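Local coordinates for protein cytochrome c55X (Pseudomonas aeruginosa PAO1, PDB 6TP9) that is a monohaem c-type cytochrome associated with haem d1 biosynthesis that carries electrons in the periplasm and forms domain-swapped dimers in the crystal, at the interface of chains A and B. Numbering follows the deposited sequence. Chains: chain A/B, Cytochrome c55X.

Contact 1: the interface of chains A and B. Residues chain A 32-38, 40, 66; chain B 27-28.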
ATOM      1  N   LEU A  32      -1.660   0.007   5.649  1.00 22.53           N
ATOM      2  CA  LEU A  32      -2.354   1.266   5.925  1.00 24.42           C
ATOM      3  C   LEU A  32      -1.976   1.707   7.332  1.00 27.44           C
ATOM      4  O   LEU A  32      -2.594   1.313   8.322  1.00 26.76           O
ATOM      5  CB  LEU A  32      -3.861   1.115   5.766  1.00 24.05           C
ATOM      6  CG  LEU A  32      -4.388   1.352   4.350  1.00 22.82           C
ATOM      7  CD1 LEU A  32      -4.001   0.206   3.431  1.00 26.94           C
ATOM      8  CD2 LEU A  32      -5.896   1.550   4.367  1.00 20.53           C
ATOM      9  N   THR A  33      -0.940   2.536   7.417  1.00 30.31           N
ATOM     10  CA  THR A  33      -0.455   3.044   8.691  1.00 27.38           C
ATOM     11  C   THR A  33       0.410   4.266   8.416  1.00 28.47           C
ATOM     12  O   THR A  33       0.847   4.497   7.287  1.00 29.90           O
ATOM     13  CB  THR A  33       0.332   1.974   9.459  1.00 28.27           C
ATOM     14  OG1 THR A  33       0.916   2.551  10.633  1.00 30.99           O
ATOM     15  CG2 THR A  33       1.427   1.371   8.587  1.00 29.09           C
ATOM     16  N   GLY A  34       0.640   5.053   9.463  1.00 29.33           N
ATOM     17  CA  GLY A  34       1.451   6.244   9.351  1.00 24.28           C
ATOM     18  C   GLY A  34       0.701   7.504   8.977  1.00 22.14           C
ATOM     19  O   GLY A  34       1.327   8.566   8.861  1.00 24.44           O
ATOM     20  N   GLY A  35      -0.613   7.425   8.769  1.00 23.92           N
ATOM     21  CA  GLY A  35      -1.412   8.604   8.527  1.00 22.76           C
ATOM     22  C   GLY A  35      -1.892   9.225   9.824  1.00 26.20           C
ATOM     23  O   GLY A  35      -1.614   8.744  10.922  1.00 31.75           O
ATOM     24  N   LEU A  36      -2.628  10.329   9.686  1.00 21.22           N
ATOM     25  CA  LEU A  36      -3.225  10.949  10.863  1.00 20.71           C
ATOM     26  C   LEU A  36      -4.107   9.952  11.608  1.00 24.40           C
ATOM     27  O   LEU A  36      -4.113   9.920  12.844  1.00 30.59           O
ATOM     28  CB  LEU A  36      -4.021  12.187  10.458  1.00 17.97           C
ATOM     29  CG  LEU A  36      -3.183  13.408  10.073  1.00 20.20           C
ATOM     30  CD1 LEU A  36      -4.062  14.504   9.494  1.00 22.95           C
ATOM     31  CD2 LEU A  36      -2.404  13.930  11.274  1.00 22.10           C
ATOM     32  N   GLY A  37      -4.842   9.119  10.873  1.00 22.40           N
ATOM     33  CA  GLY A  37      -5.701   8.122  11.472  1.00 21.05           C
ATOM     34  C   GLY A  37      -4.924   6.943  12.013  1.00 21.45           C
ATOM     35  O   GLY A  37      -3.708   6.799  11.810  1.00 25.12           O
ATOM     36  N   PRO A  38      -5.635   6.061  12.710  1.00 20.73           N
ATOM     37  CA  PRO A  38      -4.971   4.941  13.389  1.00 21.79           C
ATOM     38  C   PRO A  38      -4.400   3.931  12.407  1.00 28.88           C
ATOM     39  O   PRO A  38      -4.724   3.905  11.219  1.00 33.12           O
ATOM     40  CB  PRO A  38      -6.089   4.322  14.232  1.00 17.10           C
ATOM     41  CG  PRO A  38      -7.343   4.684  13.514  1.00 16.77           C
ATOM     42  CD  PRO A  38      -7.094   6.048  12.925  1.00 20.20           C
ATOM     43  N   LEU A  40      -4.009   0.446  10.653  1.00 33.65           N
ATOM     44  CA  LEU A  40      -4.843  -0.688  10.275  1.00 31.61           C
ATOM     45  C   LEU A  40      -4.001  -1.908   9.914  1.00 33.99           C
ATOM     46  O   LEU A  40      -4.406  -2.726   9.085  1.00 39.80           O
ATOM     47  CB  LEU A  40      -5.759  -0.314   9.112  1.00 27.54           C
ATOM     48  CG  LEU A  40      -6.712   0.856   9.365  1.00 27.39           C
ATOM     49  CD1 LEU A  40      -7.620   1.065   8.162  1.00 27.61           C
ATOM     50  CD2 LEU A  40      -7.532   0.639  10.628  1.00 27.89           C
ATOM     51  N   MET A  66     -14.017   8.994  11.019  1.00 23.38           N
ATOM     52  CA  MET A  66     -14.163   7.683  10.392  1.00 18.22           C
ATOM     53  C   MET A  66     -15.570   7.551   9.826  1.00 21.15           C
ATOM     54  O   MET A  66     -16.515   7.361  10.603  1.00 24.62           O
ATOM     55  CB  MET A  66     -13.898   6.571  11.404  1.00 20.56           C
ATOM     56  CG  MET A  66     -14.177   5.168  10.873  1.00 24.88           C
ATOM     57  SD  MET A  66     -13.301   4.778   9.345  1.00 24.69           S
ATOM     58  CE  MET A  66     -14.145   3.275   8.856  1.00 23.25           C
TER
ATOM     59  N   CYS B  27      -6.668   8.880   5.220  1.00 17.21           N
ATOM     60  CA  CYS B  27      -6.658   9.101   6.662  1.00 19.87           C
ATOM     61  C   CYS B  27      -5.734   8.125   7.380  1.00 25.26           C
ATOM     62  O   CYS B  27      -5.021   8.513   8.312  1.00 31.32           O
ATOM     63  CB  CYS B  27      -8.071   8.971   7.231  1.00 21.55           C
ATOM     64  SG  CYS B  27      -9.209  10.321   6.846  1.00 26.70           S
ATOM     65  N   HIS B  28      -5.746   6.854   6.977  1.00 20.62           N
ATOM     66  CA  HIS B  28      -4.985   5.821   7.665  1.00 18.79           C
ATOM     67  C   HIS B  28      -3.548   5.705   7.173  1.00 23.44           C
ATOM     68  O   HIS B  28      -2.774   4.930   7.748  1.00 24.20           O
ATOM     69  CB  HIS B  28      -5.695   4.469   7.521  1.00 22.26           C
ATOM     70  CG  HIS B  28      -7.006   4.395   8.245  1.00 22.89           C
ATOM     71  ND1 HIS B  28      -7.101   4.055   9.577  1.00 24.58           N
ATOM     72  CD2 HIS B  28      -8.272   4.619   7.823  1.00 23.25           C
ATOM     73  CE1 HIS B  28      -8.370   4.072   9.945  1.00 25.05           C
ATOM     74  NE2 HIS B  28      -9.101   4.412   8.899  1.00 23.44           N
TER
HETATM   75  O   HOH W   1      -3.520  11.032   6.992  1.00 22.49           O

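Contact 2: the interface of chains A and B. Residues chain A 32, 40, 81, 90; chain B 20, 24-25, 28-30.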
ATOM      1  N   LEU A  32      -1.660   0.007   5.649  1.00 22.53           N
ATOM      2  CA  LEU A  32      -2.354   1.266   5.925  1.00 24.42           C
ATOM      3  C   LEU A  32      -1.976   1.707   7.332  1.00 27.44           C
ATOM      4  O   LEU A  32      -2.594   1.313   8.322  1.00 26.76           O
ATOM      5  CB  LEU A  32      -3.861   1.115   5.766  1.00 24.05           C
ATOM      6  CG  LEU A  32      -4.388   1.352   4.350  1.00 22.82           C
ATOM      7  CD1 LEU A  32      -4.001   0.206   3.431  1.00 26.94           C
ATOM      8  CD2 LEU A  32      -5.896   1.550   4.367  1.00 20.53           C
ATOM      9  N   LEU A  40      -4.009   0.446  10.653  1.00 33.65           N
ATOM     10  CA  LEU A  40      -4.843  -0.688  10.275  1.00 31.61           C
ATOM     11  C   LEU A  40      -4.001  -1.908   9.914  1.00 33.99           C
ATOM     12  O   LEU A  40      -4.406  -2.726   9.085  1.00 39.80           O
ATOM     13  CB  LEU A  40      -5.759  -0.314   9.112  1.00 27.54           C
ATOM     14  CG  LEU A  40      -6.712   0.856   9.365  1.00 27.39           C
ATOM     15  CD1 LEU A  40      -7.620   1.065   8.162  1.00 27.61           C
ATOM     16  CD2 LEU A  40      -7.532   0.639  10.628  1.00 27.89           C
ATOM     17  N   LEU A  81     -12.501  -6.212   2.673  1.00 15.16           N
ATOM     18  CA  LEU A  81     -11.545  -5.172   3.039  1.00 16.59           C
ATOM     19  C   LEU A  81     -10.866  -5.502   4.360  1.00 23.18           C
ATOM     20  O   LEU A  81      -9.641  -5.395   4.492  1.00 24.84           O
ATOM     21  CB  LEU A  81     -12.249  -3.818   3.128  1.00 10.87           C
ATOM     22  CG  LEU A  81     -12.711  -3.175   1.823  1.00 13.95           C
ATOM     23  CD1 LEU A  81     -13.484  -1.894   2.102  1.00 17.47           C
ATOM     24  CD2 LEU A  81     -11.521  -2.900   0.927  1.00 16.10           C
ATOM     25  N   ILE A  90      -2.875  -5.849   1.213  1.00 27.67           N
ATOM     26  CA  ILE A  90      -3.360  -4.674   0.497  1.00 24.99           C
ATOM     27  C   ILE A  90      -2.858  -4.688  -0.940  1.00 25.58           C
ATOM     28  O   ILE A  90      -3.595  -4.343  -1.870  1.00 28.05           O
ATOM     29  CB  ILE A  90      -2.950  -3.395   1.243  1.00 23.00           C
ATOM     30  CG1 ILE A  90      -3.722  -3.311   2.559  1.00 26.78           C
ATOM     31  CG2 ILE A  90      -3.231  -2.160   0.404  1.00 20.32           C
ATOM     32  CD1 ILE A  90      -2.849  -3.186   3.762  1.00 30.68           C
TER
ATOM     33  N   LEU B  20      -9.233   1.198  -1.021  1.00 21.77           N
ATOM     34  CA  LEU B  20      -8.276   1.032   0.065  1.00 22.44           C
ATOM     35  C   LEU B  20      -7.113   2.007  -0.068  1.00 19.45           C
ATOM     36  O   LEU B  20      -6.669   2.598   0.923  1.00 19.85           O
ATOM     37  CB  LEU B  20      -7.765  -0.406   0.065  1.00 25.55           C
ATOM     38  CG  LEU B  20      -7.669  -1.174   1.379  1.00 27.89           C
ATOM     39  CD1 LEU B  20      -8.980  -1.131   2.133  1.00 27.85           C
ATOM     40  CD2 LEU B  20      -7.269  -2.605   1.055  1.00 30.20           C
ATOM     41  N   CYS B  24      -9.302   5.075   2.041  1.00 17.84           N
ATOM     42  CA  CYS B  24      -8.853   4.610   3.349  1.00 19.03           C
ATOM     43  C   CYS B  24      -7.421   5.053   3.626  1.00 21.97           C
ATOM     44  O   CYS B  24      -7.080   5.406   4.760  1.00 25.62           O
ATOM     45  CB  CYS B  24      -8.960   3.089   3.432  1.00 25.93           C
ATOM     46  SG  CYS B  24     -10.511   2.414   2.809  1.00 26.40           S
ATOM     47  N   GLY B  25      -6.568   5.037   2.600  1.00 23.63           N
ATOM     48  CA  GLY B  25      -5.180   5.410   2.799  1.00 23.10           C
ATOM     49  C   GLY B  25      -4.990   6.879   3.109  1.00 22.48           C
ATOM     50  O   GLY B  25      -4.002   7.259   3.744  1.00 26.38           O
ATOM     51  N   HIS B  28      -5.746   6.854   6.977  1.00 20.62           N
ATOM     52  CA  HIS B  28      -4.985   5.821   7.665  1.00 18.79           C
ATOM     53  C   HIS B  28      -3.548   5.705   7.173  1.00 23.44           C
ATOM     54  O   HIS B  28      -2.774   4.930   7.748  1.00 24.20           O
ATOM     55  CB  HIS B  28      -5.695   4.469   7.521  1.00 22.26           C
ATOM     56  CG  HIS B  28      -7.006   4.395   8.245  1.00 22.89           C
ATOM     57  ND1 HIS B  28      -7.101   4.055   9.577  1.00 24.58           N
ATOM     58  CD2 HIS B  28      -8.272   4.619   7.823  1.00 23.25           C
ATOM     59  CE1 HIS B  28      -8.370   4.072   9.945  1.00 25.05           C
ATOM     60  NE2 HIS B  28      -9.101   4.412   8.899  1.00 23.44           N
ATOM     61  N   GLY B  29      -3.171   6.452   6.135  1.00 22.69           N
ATOM     62  CA  GLY B  29      -1.805   6.466   5.649  1.00 20.19           C
ATOM     63  C   GLY B  29      -1.410   5.225   4.874  1.00 22.67           C
ATOM     64  O   GLY B  29      -2.068   4.187   4.977  1.00 24.50           O
ATOM     65  N   LEU B  30      -0.335   5.327   4.091  1.00 21.23           N
ATOM     66  CA  LEU B  30       0.229   4.198   3.362  1.00 24.25           C
ATOM     67  C   LEU B  30       1.728   4.138   3.620  1.00 26.70           C
ATOM     68  O   LEU B  30       2.424   5.151   3.496  1.00 26.89           O
ATOM     69  CB  LEU B  30      -0.029   4.311   1.854  1.00 21.05           C
ATOM     70  CG  LEU B  30      -1.469   4.171   1.363  1.00 19.66           C
ATOM     71  CD1 LEU B  30      -1.516   4.400  -0.137  1.00 19.94           C
ATOM     72  CD2 LEU B  30      -2.044   2.810   1.712  1.00 22.69           C
TER

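Contact 1: the interface of chains A and B
B:His28, the proximal histidine that closes the CXXCH haem-binding motif of one chain, is received by A:Pro38 and A:Leu40 of the other, and it illustrates how second-shell groups set the rotation of a metal ligand. Its CB makes loose contacts with the A:Pro38 carbonyl oxygen and a methyl of A:Leu40. Next, B:His28 CG is 3.4 Å from A:Leu40 CD1, the methyl that stands over the middle of one ring face, 3.3 Å from the centroid, in a CH-pi contact. The second torsion (chi2 -86°) turns the imidazole so that B:His28 ND1 meets the A:Pro38 O at 2.9 Å. This bond is nearly straight (164° at the hydrogen) and the oxygen lies in the ring plane, a geometry that would hold the ring against rotation and may make NE2 a stronger electron donor to the haem iron. On the same side, B:His28 CE1 meets A:Leu40 CD2 at 3.6 Å and A:Pro38 CG at 3.8 Å. On the other, B:His28 CD2 lies 3.6 Å from A:Leu40 CD1. At the tip, B:His28 NE2 is 4.2 Å from A:Met66 SD; this gap and the direction of NE2 fit an iron between the two, with A:Met66 the likely distal ligand from the family. The backbone of B:Cys27 and B:His28 is held as well. A:Gly37 N gives a hydrogen bond to B:Cys27 O, which water 1 also links to A:Leu36 N, while A:Gly35 N adds a weak bond to B:His28 O. The loop of chain A after strand 30-31 thus wraps the C-terminal end of helix 10-28 of chain B, assembling one haem site from two chains.

Contact 2: the interface of chains A and B
A:Leu32 reaches B:Leu30 and B:Cys24 because its first torsion sets CG beside the backbone N (chi1 -88°) and its second (chi2 72°) rotates the fork so that CD1 faces B:Leu30 and CD2 faces B:Cys24. For B:Leu20, which meets A:Leu81, chi1 of -135° departs well from a staggered position, which may reflect strain or limited precision of the model. The patch is a worked case of apolar packing, since no nitrogen or oxygen of one chain comes within bonding range of the other. A:Leu32 and B:Leu30 lie alongside each other with their tips pointing the same way, CD1 of the first touching CD2 of the second at 3.7 Å. The other methyl of A:Leu32, CD2, rests against the CB of B:Cys24 at 3.6 Å, next to the thioether attachment of the haem, and near the carbonyl oxygen of B:Leu20. Further along the same helix, B:Leu20 forks between two partners. Its CD1 presses on A:Leu81 CD2 at 3.3 Å, tighter than ordinary carbon packing, as the two side chains pass each other in opposite directions. CD2 of B:Leu20 meets CG1 of A:Ile90 at 3.9 Å, the two side chains crossing at about a right angle. The A:Leu40 methyl over the B:His28 ring adjoins this apolar surface. In the fold, helix 10-28 of chain B lies against helix 75-86 and the C-terminal tail of chain A, in a manner that resembles the terminal-helix packing typical of class I cytochromes c, while A:Leu32 approaches from the loop just after strand 30-31.

Contact 1 and contact 2 are centred about 7 Å apart, measured between the centres of their C-alpha atoms, and share A:Leu32, A:Leu40 and B:His28. They are two sides of one interface: polar and backbone bonds dominate contact 1 at the end of helix 10-28 of chain B, and contact 2 extends apolar packing back along that helix. Together they fit the exchange of an N-terminal haem-bearing helix, with the swap hinge probably near strand 30-31. Two-fold symmetry repeats both contacts, so each haem unit is composite in this crystal dimer; the structure alone does not show whether the swap occurs in the periplasm.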